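Local coordinates for protein putative ATP-dependent endonuclease of the OLD family (Thermus scotoductus, PDB 6P74) that degrades linear and supercoiled double-stranded DNA from 5' to 3' with the help of divalent metal ions, and hydrolyses ATP in a DNA-stimulated reaction, at residues 346-354 against 410-418; 149-160 against 228-236. All coordinates share one frame; numbering follows the deposited sequence.

Contact 1: 346-354 against 410-418; sequences ALDNVRNRF and AGIELIVGV
Leu347, Val350 and Phe354 of one helix face Gly417, Leu414 and Ala410 of another, the two running roughly antiparallel, with their axes 8.7 Å apart at the closest point and 152° between their directions. Leu414 is the knob: its side chain sits in a hole bounded by Leu347, Val350, Arg351 and Phe354, and CD1 of Leu414 comes to 4.0 Å from CA of Arg351. Its CG lies opposite the backbone N (chi1 -177°), which carries the methyls from a CB that starts off to the flank over to the partner helix. Val350 answers with CG1, laid against the backbone of Leu414, 3.6 Å from its N; a short branched residue suits this close spot.

Two glycines lie opposite bulky side chains. CD1 of Leu347 rests 3.7 Å from CA of Gly417, while its other methyl, CD2, crosses Val418 at about a right angle and meets CG2 of that valine. At the far end the Phe354 ring lies beside Gly411, where the absence of a side chain leaves room for CD1 and CE1 against the main chain.

Polar groups flank this seam. Arg353, bent at chi3, brings NH1 to 2.6 Å from OE2 of Glu413, a salt bridge whose hydrogen bond is weak (120° at the hydrogen), with guanidinium and carboxylate planes 64° apart. OE2 also pairs with Arg462 of helix 443-467, so one carboxylate oxygen is shared by two arginines, whose positive charges would be expected to favour its ionised form. Arg351 turns its guanidinium away, to Asp348, Glu321 and the carbonyl of Asn318. The chemistry implies an apolar interface in which glycines admit bulky groups, edged by charge; it joins helix 341-355, assigned to the ATPase region, to helix 409-422 of the Toprim domain.

Contact 2: 149-160 against 228-236; sequences PSIRGSILGRLL and FNSLRLQYR
Ile151 and Leu233 meet where two short, weakly bonded strands run antiparallel. The N of Ile151 donates to O of Leu233 at 3.2 Å, in the carbonyl plane, and the same oxygen receives a CA-H...O contact from Ser150, which forms a non-hydrogen-bonded pair with Gln234.

Further polar contacts come from arginine side chains. Arg152, bent at chi2 (75°), turns its guanidinium toward 228-231; NH1 reaches O of Leu231 at 2.8 Å, on a lone pair of that carbonyl and tilted 22° from the guanidinium plane, and O of Phe228 more weakly. Asn229 O lies over one face of the guanidinium and Gly157 N over the opposite one, both offset toward its rim and neither hydrogen-bonded to it. A long, multi-donor side chain suits this turn, where several carbonyls converge. Arg232 NH1 makes a weak bond to OG of Ser150.

Apolar side chains make up much of the rest. Leu233 CB lies 3.5 Å from CG1 of Ile151, and its CD2 reaches 3.6 Å from CD1 of Leu156, so one leucine touches both the strand and the first turn of the helix that follows Gly153, its N-cap residue. One turn further on, CD1 of Leu160 meets CB of Leu231 at 4.0 Å, the two side chains crossing at about a right angle. At the opposite end the Tyr235 ring packs against Pro149, with CZ 3.7 Å from CA of the proline.

Residues 232-235 also pair antiparallel with a strand of the second subunit, and Gln234 NE2 bonds to Ala222 O of that subunit. The arrangement is a two-stranded antiparallel sheet continued across a homodimer interface, where the ATPase region is thought to pass into the dimerization domain.

How the contacts relate
Contact 2 closes before contact 1 opens, so the two follow in series along the chain. Their centres lie 43 Å apart, on opposite sides of the chain's centre, and about 27 Å separates their nearest atoms; they share no strand or helix. Contact 2 sets the inferred junction of the ATPase and dimerization regions against residues near the end of the latter, and 228-236 reaches the second subunit. Contact 1 instead spans the junction between the ATPase region and the Toprim domain, and no other chain touches it. This is consistent with a place for contact 2 at the dimer interface and for contact 1 where the nuclease domain, which faces away from the dimerization domain, is joined on.

Contact 1: 346-354 against 410-418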
loop_
_atom_site.group_PDB
_atom_site.type_symbol
_atom_site.label_atom_id
_atom_site.label_comp_id
_atom_site.label_asym_id
_atom_site.label_seq_id
_atom_site.Cartn_x
_atom_site.Cartn_y
_atom_site.Cartn_z
ATOM N N ALA A 346 -32.007 13.584 21.407
ATOM C CA ALA A 346 -33.229 13.670 20.608
ATOM C C ALA A 346 -33.394 12.457 19.689
ATOM O O ALA A 346 -34.484 11.879 19.593
ATOM C CB ALA A 346 -33.239 14.963 19.794
ATOM N N LEU A 347 -32.326 12.060 18.990
ATOM C CA LEU A 347 -32.420 10.870 18.151
ATOM C C LEU A 347 -32.671 9.609 18.988
ATOM O O LEU A 347 -33.391 8.699 18.559
ATOM C CB LEU A 347 -31.157 10.723 17.302
ATOM C CG LEU A 347 -31.391 9.926 16.017
ATOM C CD1 LEU A 347 -32.583 10.522 15.240
ATOM C CD2 LEU A 347 -30.154 9.878 15.146
ATOM N N ASP A 348 -32.096 9.536 20.188
ATOM C CA ASP A 348 -32.316 8.365 21.031
ATOM C C ASP A 348 -33.777 8.265 21.446
ATOM O O ASP A 348 -34.354 7.169 21.480
ATOM C CB ASP A 348 -31.398 8.419 22.265
ATOM C CG ASP A 348 -31.677 7.288 23.265
ATOM O OD1 ASP A 348 -31.387 6.104 22.961
ATOM O OD2 ASP A 348 -32.200 7.587 24.362
ATOM N N ASN A 349 -34.393 9.403 21.770
ATOM C CA ASN A 349 -35.827 9.417 22.040
ATOM C C ASN A 349 -36.612 8.875 20.852
ATOM O O ASN A 349 -37.578 8.122 21.027
ATOM C CB ASN A 349 -36.274 10.837 22.378
ATOM C CG ASN A 349 -37.761 10.935 22.632
ATOM O OD1 ASN A 349 -38.249 10.435 23.640
ATOM N ND2 ASN A 349 -38.490 11.587 21.724
ATOM N N VAL A 350 -36.202 9.244 19.633
ATOM C CA VAL A 350 -36.911 8.790 18.444
ATOM C C VAL A 350 -36.696 7.301 18.263
ATOM O O VAL A 350 -37.601 6.577 17.849
ATOM C CB VAL A 350 -36.454 9.588 17.202
ATOM C CG1 VAL A 350 -36.924 8.910 15.943
ATOM C CG2 VAL A 350 -36.977 11.027 17.249
ATOM N N ARG A 351 -35.502 6.815 18.596
ATOM C CA ARG A 351 -35.244 5.387 18.493
ATOM C C ARG A 351 -36.127 4.602 19.454
ATOM O O ARG A 351 -36.614 3.518 19.113
ATOM C CB ARG A 351 -33.764 5.106 18.749
ATOM C CG ARG A 351 -33.441 3.629 18.890
ATOM C CD ARG A 351 -31.953 3.394 18.946
ATOM N NE ARG A 351 -31.353 4.096 20.080
ATOM C CZ ARG A 351 -30.053 4.372 20.196
ATOM N NH1 ARG A 351 -29.196 4.022 19.232
ATOM N NH2 ARG A 351 -29.607 5.015 21.274
ATOM N N ASN A 352 -36.370 5.148 20.650
ATOM C CA ASN A 352 -37.211 4.469 21.632
ATOM C C ASN A 352 -38.671 4.464 21.210
ATOM O O ASN A 352 -39.366 3.459 21.396
ATOM C CB ASN A 352 -37.077 5.129 23.006
ATOM C CG ASN A 352 -35.714 4.907 23.638
ATOM O OD1 ASN A 352 -34.999 3.943 23.324
ATOM N ND2 ASN A 352 -35.344 5.806 24.539
ATOM N N ARG A 353 -39.168 5.587 20.685
ATOM C CA ARG A 353 -40.552 5.615 20.226
ATOM C C ARG A 353 -40.767 4.596 19.127
ATOM O O ARG A 353 -41.854 4.017 19.018
ATOM C CB ARG A 353 -40.950 7.005 19.712
ATOM C CG ARG A 353 -41.039 8.094 20.753
ATOM C CD ARG A 353 -40.952 9.495 20.104
ATOM N NE ARG A 353 -42.239 10.011 19.644
ATOM C CZ ARG A 353 -42.690 9.916 18.390
ATOM N NH1 ARG A 353 -41.955 9.310 17.438
ATOM N NH2 ARG A 353 -43.882 10.438 18.081
ATOM N N PHE A 354 -39.749 4.363 18.304
ATOM C CA PHE A 354 -39.901 3.365 17.261
ATOM C C PHE A 354 -39.899 1.951 17.837
ATOM O O PHE A 354 -40.595 1.071 17.321
ATOM C CB PHE A 354 -38.804 3.520 16.217
ATOM C CG PHE A 354 -38.807 2.422 15.205
ATOM C CD1 PHE A 354 -39.726 2.438 14.151
ATOM C CD2 PHE A 354 -37.931 1.348 15.332
ATOM C CE1 PHE A 354 -39.755 1.407 13.221
ATOM C CE2 PHE A 354 -37.940 0.306 14.402
ATOM C CZ PHE A 354 -38.859 0.338 13.337
ATOM N N ALA A 410 -43.118 6.401 12.653
ATOM C CA ALA A 410 -42.059 6.494 13.653
ATOM C C ALA A 410 -40.742 5.959 13.106
ATOM O O ALA A 410 -39.674 6.476 13.446
ATOM C CB ALA A 410 -42.459 5.753 14.942
ATOM N N GLY A 411 -40.802 4.945 12.241
ATOM C CA GLY A 411 -39.596 4.442 11.604
ATOM C C GLY A 411 -38.992 5.443 10.644
ATOM O O GLY A 411 -37.765 5.517 10.505
ATOM N N ILE A 412 -39.843 6.208 9.949
ATOM C CA ILE A 412 -39.353 7.250 9.045
ATOM C C ILE A 412 -38.617 8.338 9.829
ATOM O O ILE A 412 -37.513 8.740 9.463
ATOM C CB ILE A 412 -40.504 7.844 8.210
ATOM C CG1 ILE A 412 -41.002 6.831 7.190
ATOM C CG2 ILE A 412 -40.022 9.063 7.445
ATOM C CD1 ILE A 412 -42.213 7.292 6.421
ATOM N N GLU A 413 -39.231 8.845 10.898
ATOM C CA GLU A 413 -38.541 9.768 11.797
ATOM C C GLU A 413 -37.126 9.306 12.098
ATOM O O GLU A 413 -36.173 10.090 12.036
ATOM C CB GLU A 413 -39.283 9.890 13.120
ATOM C CG GLU A 413 -40.506 10.688 13.126
ATOM C CD GLU A 413 -40.808 11.111 14.534
ATOM O OE1 GLU A 413 -40.048 11.954 15.063
ATOM O OE2 GLU A 413 -41.754 10.560 15.133
ATOM N N LEU A 414 -36.975 8.028 12.455
ATOM C CA LEU A 414 -35.660 7.540 12.848
ATOM C C LEU A 414 -34.675 7.676 11.698
ATOM O O LEU A 414 -33.600 8.256 11.860
ATOM C CB LEU A 414 -35.757 6.093 13.327
ATOM C CG LEU A 414 -34.484 5.426 13.846
ATOM C CD1 LEU A 414 -33.777 6.331 14.863
ATOM C CD2 LEU A 414 -34.874 4.133 14.512
ATOM N N ILE A 415 -35.044 7.178 10.515
ATOM C CA ILE A 415 -34.117 7.175 9.388
ATOM C C ILE A 415 -33.853 8.595 8.916
ATOM O O ILE A 415 -32.736 8.924 8.495
ATOM C CB ILE A 415 -34.652 6.303 8.230
ATOM C CG1 ILE A 415 -34.946 4.882 8.689
ATOM C CG2 ILE A 415 -33.659 6.289 7.067
ATOM C CD1 ILE A 415 -33.811 4.240 9.399
ATOM N N VAL A 416 -34.885 9.451 8.932
ATOM C CA VAL A 416 -34.681 10.865 8.628
ATOM C C VAL A 416 -33.621 11.468 9.552
ATOM O O VAL A 416 -32.702 12.162 9.101
ATOM C CB VAL A 416 -36.005 11.637 8.719
ATOM C CG1 VAL A 416 -35.726 13.125 8.972
ATOM C CG2 VAL A 416 -36.783 11.477 7.435
ATOM N N GLY A 417 -33.730 11.205 10.859
ATOM C CA GLY A 417 -32.781 11.782 11.806
ATOM C C GLY A 417 -31.350 11.335 11.557
ATOM O O GLY A 417 -30.414 12.125 11.664
ATOM N N VAL A 418 -31.169 10.074 11.182
ATOM C CA VAL A 418 -29.846 9.583 10.818
ATOM C C VAL A 418 -29.379 10.222 9.514
ATOM O O VAL A 418 -28.262 10.745 9.433
ATOM C CB VAL A 418 -29.861 8.045 10.734
ATOM C CG1 VAL A 418 -28.570 7.536 10.146
ATOM C CG2 VAL A 418 -30.083 7.466 12.120
#

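Contact 2: 149-160 against 228-236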
loop_
_atom_site.group_PDB
_atom_site.type_symbol
_atom_site.label_atom_id
_atom_site.label_comp_id
_atom_site.label_asym_id
_atom_site.label_seq_id
_atom_site.Cartn_x
_atom_site.Cartn_y
_atom_site.Cartn_z
ATOM N N PRO A 149 -2.507 -21.491 3.559
ATOM C CA PRO A 149 -3.074 -22.588 4.356
ATOM C C PRO A 149 -2.803 -22.435 5.858
ATOM O O PRO A 149 -2.881 -23.421 6.597
ATOM C CB PRO A 149 -2.376 -23.834 3.789
ATOM C CG PRO A 149 -1.182 -23.315 3.027
ATOM C CD PRO A 149 -1.597 -21.977 2.508
ATOM N N SER A 150 -2.502 -21.209 6.289
ATOM C CA SER A 150 -2.195 -20.920 7.686
ATOM C C SER A 150 -2.433 -19.440 7.957
ATOM O O SER A 150 -2.473 -18.619 7.038
ATOM C CB SER A 150 -0.752 -21.287 8.039
ATOM O OG SER A 150 0.116 -20.210 7.738
ATOM N N ILE A 151 -2.580 -19.114 9.247
ATOM C CA ILE A 151 -2.776 -17.748 9.722
ATOM C C ILE A 151 -1.877 -17.532 10.933
ATOM O O ILE A 151 -1.445 -18.477 11.591
ATOM C CB ILE A 151 -4.254 -17.448 10.095
ATOM C CG1 ILE A 151 -4.729 -18.360 11.220
ATOM C CG2 ILE A 151 -5.187 -17.613 8.894
ATOM C CD1 ILE A 151 -6.077 -17.965 11.761
ATOM N N ARG A 152 -1.593 -16.264 11.220
ATOM C CA ARG A 152 -0.846 -15.899 12.419
ATOM C C ARG A 152 -0.718 -14.382 12.505
ATOM O O ARG A 152 -0.719 -13.688 11.483
ATOM C CB ARG A 152 0.535 -16.578 12.433
ATOM C CG ARG A 152 1.507 -16.076 13.519
ATOM C CD ARG A 152 1.179 -16.585 14.928
ATOM N NE ARG A 152 1.771 -15.741 15.975
ATOM C CZ ARG A 152 1.687 -15.973 17.286
ATOM N NH1 ARG A 152 1.040 -17.040 17.744
ATOM N NH2 ARG A 152 2.257 -15.135 18.147
ATOM N N GLY A 153 -0.624 -13.862 13.721
ATOM C CA GLY A 153 -0.447 -12.436 13.917
ATOM C C GLY A 153 -0.508 -12.121 15.391
ATOM O O GLY A 153 -0.754 -12.993 16.231
ATOM N N SER A 154 -0.273 -10.847 15.702
ATOM C CA SER A 154 -0.404 -10.402 17.083
ATOM C C SER A 154 -1.802 -10.667 17.634
ATOM O O SER A 154 -1.996 -10.633 18.856
ATOM C CB SER A 154 -0.056 -8.916 17.185
ATOM O OG SER A 154 -0.615 -8.187 16.107
ATOM N N ILE A 155 -2.772 -10.953 16.758
ATOM C CA ILE A 155 -4.129 -11.271 17.199
ATOM C C ILE A 155 -4.164 -12.617 17.923
ATOM O O ILE A 155 -4.689 -12.734 19.039
ATOM C CB ILE A 155 -5.093 -11.251 16.000
ATOM C CG1 ILE A 155 -6.465 -11.781 16.414
ATOM C CG2 ILE A 155 -4.518 -12.055 14.835
ATOM C CD1 ILE A 155 -7.085 -11.015 17.556
ATOM N N LEU A 156 -3.625 -13.659 17.292
ATOM C CA LEU A 156 -3.536 -14.946 17.967
ATOM C C LEU A 156 -2.600 -14.861 19.167
ATOM O O LEU A 156 -2.881 -15.428 20.231
ATOM C CB LEU A 156 -3.065 -16.010 16.980
ATOM C CG LEU A 156 -3.126 -17.454 17.464
ATOM C CD1 LEU A 156 -4.554 -17.841 17.900
ATOM C CD2 LEU A 156 -2.644 -18.338 16.338
ATOM N N GLY A 157 -1.491 -14.128 19.018
ATOM C CA GLY A 157 -0.582 -13.929 20.137
ATOM C C GLY A 157 -1.274 -13.384 21.369
ATOM O O GLY A 157 -1.011 -13.828 22.491
ATOM N N ARG A 158 -2.171 -12.412 21.187
ATOM C CA ARG A 158 -2.871 -11.894 22.354
ATOM C C ARG A 158 -3.798 -12.954 22.940
ATOM O O ARG A 158 -3.980 -13.007 24.163
ATOM C CB ARG A 158 -3.618 -10.605 21.989
ATOM C CG ARG A 158 -4.527 -10.042 23.073
ATOM C CD ARG A 158 -3.767 -9.737 24.369
ATOM N NE ARG A 158 -4.667 -9.396 25.481
ATOM C CZ ARG A 158 -5.288 -10.286 26.265
ATOM N NH1 ARG A 158 -5.128 -11.596 26.073
ATOM N NH2 ARG A 158 -6.078 -9.868 27.249
ATOM N N LEU A 159 -4.341 -13.840 22.099
ATOM C CA LEU A 159 -5.204 -14.902 22.613
ATOM C C LEU A 159 -4.434 -15.866 23.514
ATOM O O LEU A 159 -4.940 -16.285 24.565
ATOM C CB LEU A 159 -5.858 -15.662 21.456
ATOM C CG LEU A 159 -6.830 -16.789 21.825
ATOM C CD1 LEU A 159 -8.054 -16.268 22.567
ATOM C CD2 LEU A 159 -7.267 -17.572 20.584
ATOM N N LEU A 160 -3.212 -16.229 23.117
ATOM C CA LEU A 160 -2.409 -17.214 23.836
ATOM C C LEU A 160 -1.640 -16.644 25.023
ATOM O O LEU A 160 -0.963 -17.409 25.709
ATOM C CB LEU A 160 -1.407 -17.876 22.885
ATOM C CG LEU A 160 -2.002 -18.662 21.716
ATOM C CD1 LEU A 160 -0.914 -19.016 20.712
ATOM C CD2 LEU A 160 -2.702 -19.913 22.226
ATOM N N PHE A 228 4.793 -20.587 22.032
ATOM C CA PHE A 228 3.510 -19.980 21.713
ATOM C C PHE A 228 3.634 -18.710 20.859
ATOM O O PHE A 228 2.607 -18.134 20.486
ATOM C CB PHE A 228 2.756 -19.712 23.016
ATOM C CG PHE A 228 2.489 -20.957 23.794
ATOM C CD1 PHE A 228 1.410 -21.769 23.475
ATOM C CD2 PHE A 228 3.331 -21.346 24.813
ATOM C CE1 PHE A 228 1.160 -22.939 24.173
ATOM C CE2 PHE A 228 3.091 -22.512 25.514
ATOM C CZ PHE A 228 1.999 -23.311 25.196
ATOM N N ASN A 229 4.842 -18.262 20.526
ATOM C CA ASN A 229 5.025 -17.137 19.613
ATOM C C ASN A 229 5.129 -17.555 18.155
ATOM O O ASN A 229 5.178 -16.690 17.278
ATOM C CB ASN A 229 6.275 -16.336 19.985
ATOM C CG ASN A 229 5.944 -15.067 20.747
ATOM O OD1 ASN A 229 4.872 -14.947 21.356
ATOM N ND2 ASN A 229 6.868 -14.110 20.724
ATOM N N SER A 230 5.175 -18.845 17.872
ATOM C CA SER A 230 5.176 -19.349 16.509
ATOM C C SER A 230 3.962 -20.220 16.219
ATOM O O SER A 230 3.833 -20.738 15.101
ATOM C CB SER A 230 6.466 -20.140 16.245
ATOM O OG SER A 230 7.340 -20.069 17.365
ATOM N N LEU A 231 3.077 -20.411 17.190
ATOM C CA LEU A 231 1.885 -21.207 16.957
ATOM C C LEU A 231 0.962 -20.486 15.977
ATOM O O LEU A 231 0.808 -19.263 16.021
ATOM C CB LEU A 231 1.170 -21.477 18.276
ATOM C CG LEU A 231 0.774 -22.893 18.660
ATOM C CD1 LEU A 231 1.916 -23.899 18.500
ATOM C CD2 LEU A 231 0.304 -22.864 20.094
ATOM N N ARG A 232 0.361 -21.250 15.075
ATOM C CA ARG A 232 -0.595 -20.711 14.128
ATOM C C ARG A 232 -1.796 -21.642 14.068
ATOM O O ARG A 232 -1.747 -22.775 14.548
ATOM C CB ARG A 232 0.048 -20.545 12.750
ATOM C CG ARG A 232 1.101 -21.591 12.463
ATOM C CD ARG A 232 1.639 -21.479 11.052
ATOM N NE ARG A 232 2.193 -22.751 10.587
ATOM C CZ ARG A 232 2.698 -22.944 9.371
ATOM N NH1 ARG A 232 2.721 -21.946 8.494
ATOM N NH2 ARG A 232 3.180 -24.131 9.029
ATOM N N LEU A 233 -2.895 -21.146 13.509
ATOM C CA LEU A 233 -3.988 -22.020 13.116
ATOM C C LEU A 233 -3.701 -22.559 11.719
ATOM O O LEU A 233 -3.255 -21.821 10.838
ATOM C CB LEU A 233 -5.323 -21.280 13.128
ATOM C CG LEU A 233 -6.093 -21.136 14.441
ATOM C CD1 LEU A 233 -5.987 -22.390 15.275
ATOM C CD2 LEU A 233 -5.640 -19.910 15.204
ATOM N N GLN A 234 -3.931 -23.851 11.513
ATOM C CA GLN A 234 -3.698 -24.418 10.192
ATOM C C GLN A 234 -4.811 -25.402 9.856
ATOM O O GLN A 234 -5.596 -25.799 10.718
ATOM C CB GLN A 234 -2.312 -25.070 10.103
ATOM C CG GLN A 234 -1.856 -25.705 11.388
ATOM C CD GLN A 234 -0.376 -26.021 11.386
ATOM O OE1 GLN A 234 0.457 -25.159 11.100
ATOM N NE2 GLN A 234 -0.040 -27.263 11.706
ATOM N N TYR A 235 -4.880 -25.768 8.574
ATOM C CA TYR A 235 -5.879 -26.699 8.067
ATOM C C TYR A 235 -5.324 -27.357 6.808
ATOM O O TYR A 235 -4.324 -26.906 6.240
ATOM C CB TYR A 235 -7.203 -25.983 7.794
ATOM C CG TYR A 235 -7.048 -24.826 6.846
ATOM C CD1 TYR A 235 -6.530 -23.610 7.280
ATOM C CD2 TYR A 235 -7.398 -24.952 5.508
ATOM C CE1 TYR A 235 -6.374 -22.547 6.405
ATOM C CE2 TYR A 235 -7.248 -23.897 4.628
ATOM C CZ TYR A 235 -6.730 -22.697 5.082
ATOM O OH TYR A 235 -6.574 -21.647 4.203
ATOM N N ARG A 236 -6.010 -28.412 6.357
ATOM C CA ARG A 236 -5.465 -29.289 5.318
ATOM C C ARG A 236 -5.530 -28.666 3.920
ATOM O O ARG A 236 -4.492 -28.353 3.330
ATOM C CB ARG A 236 -6.174 -30.645 5.372
ATOM C CG ARG A 236 -5.594 -31.670 4.441
ATOM C CD ARG A 236 -6.486 -32.878 4.403
ATOM N NE ARG A 236 -5.943 -33.917 3.543
ATOM C CZ ARG A 236 -6.356 -35.177 3.560
ATOM N NH1 ARG A 236 -7.315 -35.547 4.400
ATOM N NH2 ARG A 236 -5.808 -36.067 2.745
#